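Local coordinates for protein putative aspartate aminotransferase (Thermus thermophilus, PDB 1IUG) that probably catalyses pyridoxal 5'-phosphate-dependent transfer of amino groups between amino acids and 2-oxo acids, as a class-V aminotransferase, at residues Ser59-Met64 with Tyr91-Glu96; Glu65-Asn70 with Ala178-Ser183; Gly194-Ser199 with Leu213-Glu218. All blocks are in the same frame, centred on the assembly; numbering follows the deposited sequence.

Interaction 1: Ser59-Met64 with Tyr91-Glu96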
loop_
_atom_site.group_PDB
_atom_site.type_symbol
_atom_site.label_atom_id
_atom_site.label_comp_id
_atom_site.label_asym_id
_atom_site.label_seq_id
_atom_site.Cartn_x
_atom_site.Cartn_y
_atom_site.Cartn_z
ATOM N N SER A 59 2.654 -2.607 -2.664
ATOM C CA SER A 59 3.644 -3.655 -2.887
ATOM C C SER A 59 4.722 -3.231 -3.886
ATOM O O SER A 59 4.672 -2.132 -4.444
ATOM C CB SER A 59 2.978 -4.958 -3.345
ATOM O OG SER A 59 2.492 -4.851 -4.672
ATOM N N GLY A 60 5.697 -4.115 -4.092
ATOM C CA GLY A 60 6.782 -3.838 -5.015
ATOM C C GLY A 60 6.315 -3.548 -6.430
ATOM O O GLY A 60 6.878 -2.683 -7.102
ATOM N N THR A 61 5.274 -4.256 -6.869
ATOM C CA THR A 61 4.717 -4.076 -8.209
ATOM C C THR A 61 4.291 -2.623 -8.438
ATOM O O THR A 61 4.494 -2.075 -9.529
ATOM C CB THR A 61 3.514 -5.024 -8.447
ATOM O OG1 THR A 61 3.938 -6.378 -8.268
ATOM C CG2 THR A 61 2.971 -4.874 -9.866
ATOM N N LEU A 62 3.740 -1.997 -7.398
ATOM C CA LEU A 62 3.304 -0.605 -7.478
ATOM C C LEU A 62 4.483 0.307 -7.809
ATOM O O LEU A 62 4.353 1.239 -8.604
ATOM C CB LEU A 62 2.666 -0.163 -6.157
ATOM C CG LEU A 62 2.167 1.282 -6.121
ATOM C CD1 LEU A 62 0.983 1.438 -7.059
ATOM C CD2 LEU A 62 1.774 1.660 -4.711
ATOM N N ALA A 63 5.624 0.038 -7.181
ATOM C CA ALA A 63 6.843 0.817 -7.404
ATOM C C ALA A 63 7.342 0.649 -8.842
ATOM O O ALA A 63 7.866 1.592 -9.436
ATOM C CB ALA A 63 7.930 0.396 -6.410
ATOM N N MET A 64 7.179 -0.556 -9.391
ATOM C CA MET A 64 7.594 -0.848 -10.765
ATOM C C MET A 64 6.752 -0.046 -11.752
ATOM O O MET A 64 7.283 0.539 -12.693
ATOM C CB MET A 64 7.456 -2.340 -11.067
ATOM C CG MET A 64 8.473 -3.220 -10.380
ATOM S SD MET A 64 8.036 -4.965 -10.540
ATOM C CE MET A 64 8.475 -5.312 -12.248
ATOM N N TYR A 91 7.242 -6.252 -18.660
ATOM C CA TYR A 91 6.729 -6.197 -20.013
ATOM C C TYR A 91 5.246 -5.802 -20.030
ATOM O O TYR A 91 4.847 -4.895 -20.762
ATOM C CB TYR A 91 6.938 -7.559 -20.693
ATOM C CG TYR A 91 6.193 -7.735 -22.007
ATOM C CD1 TYR A 91 6.568 -7.023 -23.146
ATOM C CD2 TYR A 91 5.103 -8.609 -22.108
ATOM C CE1 TYR A 91 5.878 -7.169 -24.351
ATOM C CE2 TYR A 91 4.408 -8.764 -23.314
ATOM C CZ TYR A 91 4.803 -8.039 -24.429
ATOM O OH TYR A 91 4.126 -8.168 -25.623
ATOM N N GLU A 92 4.447 -6.479 -19.205
ATOM C CA GLU A 92 3.012 -6.204 -19.105
ATOM C C GLU A 92 2.758 -4.781 -18.614
ATOM O O GLU A 92 1.865 -4.100 -19.109
ATOM C CB GLU A 92 2.331 -7.209 -18.175
ATOM C CG GLU A 92 2.363 -8.658 -18.660
ATOM C CD GLU A 92 1.744 -9.631 -17.661
ATOM O OE1 GLU A 92 0.986 -9.188 -16.768
ATOM O OE2 GLU A 92 2.016 -10.847 -17.765
ATOM N N ILE A 93 3.549 -4.334 -17.643
ATOM C CA ILE A 93 3.422 -2.976 -17.111
ATOM C C ILE A 93 3.697 -1.950 -18.215
ATOM O O ILE A 93 3.007 -0.932 -18.315
ATOM C CB ILE A 93 4.396 -2.747 -15.921
ATOM C CG1 ILE A 93 3.904 -3.510 -14.689
ATOM C CG2 ILE A 93 4.545 -1.252 -15.617
ATOM C CD1 ILE A 93 4.833 -3.432 -13.500
ATOM N N ALA A 94 4.704 -2.230 -19.041
ATOM C CA ALA A 94 5.078 -1.346 -20.144
ATOM C C ALA A 94 3.949 -1.256 -21.170
ATOM O O ALA A 94 3.664 -0.178 -21.695
ATOM C CB ALA A 94 6.362 -1.835 -20.800
ATOM N N LEU A 95 3.310 -2.392 -21.447
ATOM C CA LEU A 95 2.193 -2.431 -22.383
ATOM C C LEU A 95 1.038 -1.572 -21.872
ATOM O O LEU A 95 0.575 -0.671 -22.576
ATOM C CB LEU A 95 1.704 -3.867 -22.596
ATOM C CG LEU A 95 2.536 -4.734 -23.539
ATOM C CD1 LEU A 95 1.953 -6.138 -23.600
ATOM C CD2 LEU A 95 2.565 -4.101 -24.930
ATOM N N GLU A 96 0.612 -1.823 -20.632
ATOM C CA GLU A 96 -0.496 -1.076 -20.036
ATOM C C GLU A 96 -0.188 0.422 -19.945
ATOM O O GLU A 96 -1.093 1.253 -20.010
ATOM C CB GLU A 96 -0.848 -1.654 -18.658
ATOM C CG GLU A 96 -2.187 -1.174 -18.069
ATOM C CD GLU A 96 -2.114 0.199 -17.423
ATOM O OE1 GLU A 96 -1.077 0.520 -16.810
ATOM O OE2 GLU A 96 -3.100 0.962 -17.521
#
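Between 59-64 and 91-96 the contact converges on the terminal methyl of I93. Its CD1 lies 3.7 Å from CB of M64 and 4.3 Å from CG2 of T61, so one carbon is set between two side chains placed one turn apart on the facing helix. The reach comes from the stretched CG1 branch of I93, with chi2 at 176° carrying CD1 straight out from its own helix. T61 offers only its methyl and, at 4.2 Å from I93 CD1, its backbone O; M64 offers the base of its side chain. Beyond CB, M64 bends at chi3 (75°), and it packs against R89 and F90 of helix 85-96. The nearest alpha carbons, those of M64 and I93, are 7.9 Å apart, and the I93 side chain spans the gap. While CG2 of T61 turns to I93, OG1 bonds to R89 NH2 and to phosphate oxygen OP2 of the modified lysine LLP at position 185. S59 OG also bonds to OP2, and G60 N to OP3. Helix 60-71 thus directs its N-terminal end at the cofactor phosphate, the phosphate-binding arrangement characteristic of fold type I pyridoxal-phosphate enzymes.

Interaction 2: Glu65-Asn70 with Ala178-Ser183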
loop_
_atom_site.group_PDB
_atom_site.type_symbol
_atom_site.label_atom_id
_atom_site.label_comp_id
_atom_site.label_asym_id
_atom_site.label_seq_id
_atom_site.Cartn_x
_atom_site.Cartn_y
_atom_site.Cartn_z
ATOM N N GLU A 65 5.444 -0.008 -11.509
ATOM C CA GLU A 65 4.513 0.732 -12.353
ATOM C C GLU A 65 4.768 2.232 -12.291
ATOM O O GLU A 65 4.712 2.914 -13.313
ATOM C CB GLU A 65 3.062 0.448 -11.944
ATOM C CG GLU A 65 2.029 1.213 -12.779
ATOM C CD GLU A 65 0.598 0.783 -12.510
ATOM O OE1 GLU A 65 0.380 -0.360 -12.063
ATOM O OE2 GLU A 65 -0.317 1.588 -12.763
ATOM N N ALA A 66 5.041 2.743 -11.092
ATOM C CA ALA A 66 5.297 4.168 -10.907
ATOM C C ALA A 66 6.573 4.602 -11.619
ATOM O O ALA A 66 6.646 5.710 -12.154
ATOM C CB ALA A 66 5.385 4.500 -9.433
ATOM N N LEU A 67 7.577 3.730 -11.602
ATOM C CA LEU A 67 8.855 4.001 -12.251
ATOM C C LEU A 67 8.636 4.159 -13.752
ATOM O O LEU A 67 9.070 5.146 -14.346
ATOM C CB LEU A 67 9.837 2.853 -11.983
ATOM C CG LEU A 67 11.280 2.914 -12.512
ATOM C CD1 LEU A 67 12.134 1.965 -11.695
ATOM C CD2 LEU A 67 11.370 2.552 -14.000
ATOM N N VAL A 68 7.950 3.182 -14.345
ATOM C CA VAL A 68 7.668 3.164 -15.778
ATOM C C VAL A 68 6.806 4.339 -16.241
ATOM O O VAL A 68 7.145 5.018 -17.212
ATOM C CB VAL A 68 6.999 1.825 -16.189
ATOM C CG1 VAL A 68 6.586 1.848 -17.661
ATOM C CG2 VAL A 68 7.953 0.669 -15.932
ATOM N N LYS A 69 5.706 4.574 -15.527
ATOM C CA LYS A 69 4.762 5.655 -15.827
ATOM C C LYS A 69 5.380 7.051 -15.762
ATOM O O LYS A 69 5.067 7.914 -16.577
ATOM C CB LYS A 69 3.600 5.643 -14.824
ATOM C CG LYS A 69 2.546 4.559 -14.982
ATOM C CD LYS A 69 1.864 4.634 -16.320
ATOM C CE LYS A 69 0.785 3.573 -16.480
ATOM N NZ LYS A 69 0.629 2.703 -15.286
ATOM N N ASN A 70 6.217 7.280 -14.759
ATOM C CA ASN A 70 6.818 8.589 -14.562
ATOM C C ASN A 70 8.102 8.912 -15.315
ATOM O O ASN A 70 8.611 10.025 -15.204
ATOM C CB ASN A 70 7.003 8.850 -13.065
ATOM C CG ASN A 70 5.683 9.030 -12.339
ATOM O OD1 ASN A 70 5.276 10.151 -12.049
ATOM N ND2 ASN A 70 5.009 7.926 -12.048
ATOM N N ALA A 178 17.095 4.530 -12.704
ATOM C CA ALA A 178 16.029 4.379 -11.720
ATOM C C ALA A 178 15.864 2.922 -11.323
ATOM O O ALA A 178 16.125 2.014 -12.114
ATOM C CB ALA A 178 14.715 4.936 -12.268
ATOM N N ALA A 179 15.407 2.705 -10.096
ATOM C CA ALA A 179 15.222 1.355 -9.593
ATOM C C ALA A 179 14.021 1.255 -8.660
ATOM O O ALA A 179 13.591 2.246 -8.068
ATOM C CB ALA A 179 16.485 0.890 -8.878
ATOM N N ALA A 180 13.475 0.050 -8.551
ATOM C CA ALA A 180 12.338 -0.202 -7.679
ATOM C C ALA A 180 12.653 -1.383 -6.766
ATOM O O ALA A 180 13.364 -2.312 -7.151
ATOM C CB ALA A 180 11.086 -0.491 -8.501
ATOM N N SER A 181 12.157 -1.308 -5.539
ATOM C CA SER A 181 12.342 -2.365 -4.564
ATOM C C SER A 181 11.131 -2.377 -3.642
ATOM O O SER A 181 10.240 -1.536 -3.770
ATOM C CB SER A 181 13.623 -2.151 -3.759
ATOM O OG SER A 181 13.896 -3.292 -2.961
ATOM N N GLY A 182 11.097 -3.345 -2.731
ATOM C CA GLY A 182 9.995 -3.470 -1.796
ATOM C C GLY A 182 10.491 -3.759 -0.392
ATOM O O GLY A 182 11.689 -3.943 -0.170
ATOM N N SER A 183 9.563 -3.852 0.553
ATOM C CA SER A 183 9.918 -4.085 1.942
ATOM C C SER A 183 10.012 -5.530 2.439
ATOM O O SER A 183 10.710 -5.787 3.424
ATOM C CB SER A 183 8.959 -3.302 2.844
ATOM O OG SER A 183 7.614 -3.678 2.598
#
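L67 lays its CD1 methyl over the backbone of strand 178-182, and this single branch makes the closest approaches of the contact. L67 CD1 is 3.6 Å from A179 C and 3.7 Å from A179 N, while the methyls A178 CB and A180 CB stand along the strand before and after it, at 4.0 and 4.2 Å from L67 CD1. CG of L67 also rests on A178. With CG anti to the backbone N (chi1 -178°), the leucine extends toward the strand, and small alanines let it settle on the main chain. A179 itself turns its methyl to the far face of the sheet, onto F47 and M160. Helix segment and strand run nearly antiparallel, at 159° with axes 8.6 Å apart: helix 60-71 covers one face of the mixed seven-stranded sheet of the fold type I large domain, in which 178-182 lies between 155-159 and 193-198. The rest of the helix segment stands clear of the strand, yet this looser side is buried too, not turned to solvent. V68 packs on F90 and I93 of helix 85-96, while E65, K69 and N70 form polar links. K69 NZ pairs with E65 OE2 at 2.9 Å and also with E96, and E65 OE1 accepts from Y212 N of the second subunit. N70 ND2 donates to A66 O over 2.8 Å at 151°, on a lone pair in the carbonyl plane; that oxygen also takes N70 N. N70 ND2 also donates to L213 O, and N70 OD1 accepts from L215 N, at the start of helix 215-222.

Interaction 3: Gly194-Ser199 with Leu213-Glu218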
loop_
_atom_site.group_PDB
_atom_site.type_symbol
_atom_site.label_atom_id
_atom_site.label_comp_id
_atom_site.label_asym_id
_atom_site.label_seq_id
_atom_site.Cartn_x
_atom_site.Cartn_y
_atom_site.Cartn_z
ATOM N N GLY A 194 6.811 0.084 -1.076
ATOM C CA GLY A 194 7.524 -0.045 -2.333
ATOM C C GLY A 194 8.415 1.183 -2.419
ATOM O O GLY A 194 8.061 2.237 -1.879
ATOM N N PHE A 195 9.584 1.056 -3.040
ATOM C CA PHE A 195 10.493 2.194 -3.157
ATOM C C PHE A 195 10.924 2.467 -4.595
ATOM O O PHE A 195 11.218 1.549 -5.360
ATOM C CB PHE A 195 11.746 1.981 -2.300
ATOM C CG PHE A 195 11.461 1.465 -0.925
ATOM C CD1 PHE A 195 11.616 0.114 -0.634
ATOM C CD2 PHE A 195 11.006 2.320 0.073
ATOM C CE1 PHE A 195 11.320 -0.378 0.627
ATOM C CE2 PHE A 195 10.707 1.835 1.341
ATOM C CZ PHE A 195 10.862 0.485 1.618
ATOM N N VAL A 196 10.939 3.743 -4.954
ATOM C CA VAL A 196 11.373 4.168 -6.275
ATOM C C VAL A 196 12.576 5.077 -6.059
ATOM O O VAL A 196 12.466 6.146 -5.445
ATOM C CB VAL A 196 10.285 4.956 -7.043
ATOM C CG1 VAL A 196 10.823 5.375 -8.409
ATOM C CG2 VAL A 196 9.039 4.109 -7.222
ATOM N N ALA A 197 13.738 4.591 -6.483
ATOM C CA ALA A 197 14.976 5.345 -6.365
ATOM C C ALA A 197 15.246 5.996 -7.715
ATOM O O ALA A 197 15.234 5.326 -8.745
ATOM C CB ALA A 197 16.127 4.427 -5.969
ATOM N N LEU A 198 15.470 7.307 -7.693
ATOM C CA LEU A 198 15.731 8.079 -8.900
ATOM C C LEU A 198 17.076 8.796 -8.824
ATOM O O LEU A 198 17.332 9.561 -7.891
ATOM C CB LEU A 198 14.623 9.120 -9.104
ATOM C CG LEU A 198 13.183 8.608 -9.222
ATOM C CD1 LEU A 198 12.207 9.730 -8.953
ATOM C CD2 LEU A 198 12.953 7.992 -10.593
ATOM N N SER A 199 17.926 8.548 -9.814
ATOM C CA SER A 199 19.238 9.187 -9.889
ATOM C C SER A 199 19.037 10.649 -10.306
ATOM O O SER A 199 17.944 11.031 -10.752
ATOM C CB SER A 199 20.109 8.474 -10.933
ATOM O OG SER A 199 19.607 8.688 -12.243
ATOM N N LEU A 213 0.022 7.444 -7.964
ATOM C CA LEU A 213 1.444 7.215 -8.178
ATOM C C LEU A 213 2.207 8.292 -8.966
ATOM O O LEU A 213 3.226 8.023 -9.608
ATOM C CB LEU A 213 1.673 5.797 -8.726
ATOM C CG LEU A 213 1.601 5.382 -10.196
ATOM C CD1 LEU A 213 1.210 3.903 -10.245
ATOM C CD2 LEU A 213 0.619 6.220 -10.985
ATOM N N ASP A 214 1.704 9.521 -8.896
ATOM C CA ASP A 214 2.336 10.679 -9.530
ATOM C C ASP A 214 3.566 10.956 -8.647
ATOM O O ASP A 214 3.429 11.337 -7.485
ATOM C CB ASP A 214 1.357 11.864 -9.482
ATOM C CG ASP A 214 1.922 13.156 -10.077
ATOM O OD1 ASP A 214 3.127 13.453 -9.932
ATOM O OD2 ASP A 214 1.125 13.911 -10.665
ATOM N N LEU A 215 4.757 10.739 -9.193
ATOM C CA LEU A 215 5.988 10.950 -8.439
ATOM C C LEU A 215 6.354 12.412 -8.205
ATOM O O LEU A 215 7.076 12.723 -7.257
ATOM C CB LEU A 215 7.147 10.179 -9.080
ATOM C CG LEU A 215 7.382 8.746 -8.567
ATOM C CD1 LEU A 215 6.083 8.043 -8.209
ATOM C CD2 LEU A 215 8.170 7.948 -9.585
ATOM N N ALA A 216 5.827 13.309 -9.037
ATOM C CA ALA A 216 6.094 14.739 -8.888
ATOM C C ALA A 216 5.570 15.269 -7.559
ATOM O O ALA A 216 6.302 15.964 -6.846
ATOM C CB ALA A 216 5.502 15.532 -10.041
ATOM N N ARG A 217 4.315 14.992 -7.203
ATOM C CA ARG A 217 3.917 15.513 -5.906
ATOM C C ARG A 217 4.319 14.715 -4.676
ATOM O O ARG A 217 4.294 15.232 -3.565
ATOM C CB ARG A 217 2.552 16.239 -5.852
ATOM C CG ARG A 217 1.390 15.739 -4.969
ATOM C CD ARG A 217 0.801 14.401 -5.294
ATOM N NE ARG A 217 -0.573 14.674 -5.737
ATOM C CZ ARG A 217 -1.167 14.123 -6.793
ATOM N NH1 ARG A 217 -0.537 13.228 -7.536
ATOM N NH2 ARG A 217 -2.355 14.556 -7.178
ATOM N N GLU A 218 4.804 13.496 -4.896
ATOM C CA GLU A 218 5.320 12.688 -3.797
ATOM C C GLU A 218 6.701 13.285 -3.504
ATOM O O GLU A 218 7.046 13.517 -2.351
ATOM C CB GLU A 218 5.469 11.211 -4.184
ATOM C CG GLU A 218 4.200 10.380 -4.059
ATOM C CD GLU A 218 3.763 10.117 -2.617
ATOM O OE1 GLU A 218 4.330 10.703 -1.665
ATOM O OE2 GLU A 218 2.826 9.310 -2.436
#
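L215 meets strand 193-198 through one methyl, CD2, which approaches two residues on the same face of the strand. The nearer is V196, whose CG1 lies 3.9 Å from L215 CD2, the two side chains crossing at a slant. The second is L198, whose CD1 stands 4.5 Å from L215 CD2, a looser touch. L215 has the largest buried area of the three, with V196 next and L198 last. The valine divides its branches: CG1, anti to the backbone N (chi1 179°), faces the leucine, whereas CG2 belongs to the side packed against A63 of helix 60-71. L215 also lies on A66 of that helix and on L54 of strand 52-57, so it fills a corner where two strands and a helix converge. Its chi1 is -91°, off a staggered value. D214, at the N-cap, accepts weakly through OD1 from A216 N at 2.8 Å and from R217 N at 3.4 Å; these bonds stay within the first turn. Between the two segments the contact is purely aliphatic: burial and dispersion can keep the helix start near the sheet but fix no direction, and a polar link to helix 60-71 through N70 may supply some of the directionality that the methyl groups lack.

All three interactions are buried and apolar across their segments, and helix 60-71 connects them. Along its length, one side of that helix packs on helix 85-96 and another on the sheet. Interactions 1 and 2 touch through, among others, I93 CG2 on E65 CA and the E96-K69 salt bridge. Interactions 2 and 3 share the sheet instead, since 178-182 and 193-198 are neighbouring strands, with A179 O and A197 N 2.8 Å apart in a probable hydrogen bond. Interaction 3 has its centre farthest from the chain centre, about 16 Å, against 13 and 11 Å for interactions 1 and 2. Those two have E92, E65, K69 and E96 close by, several of them paired across the helices or with the second subunit.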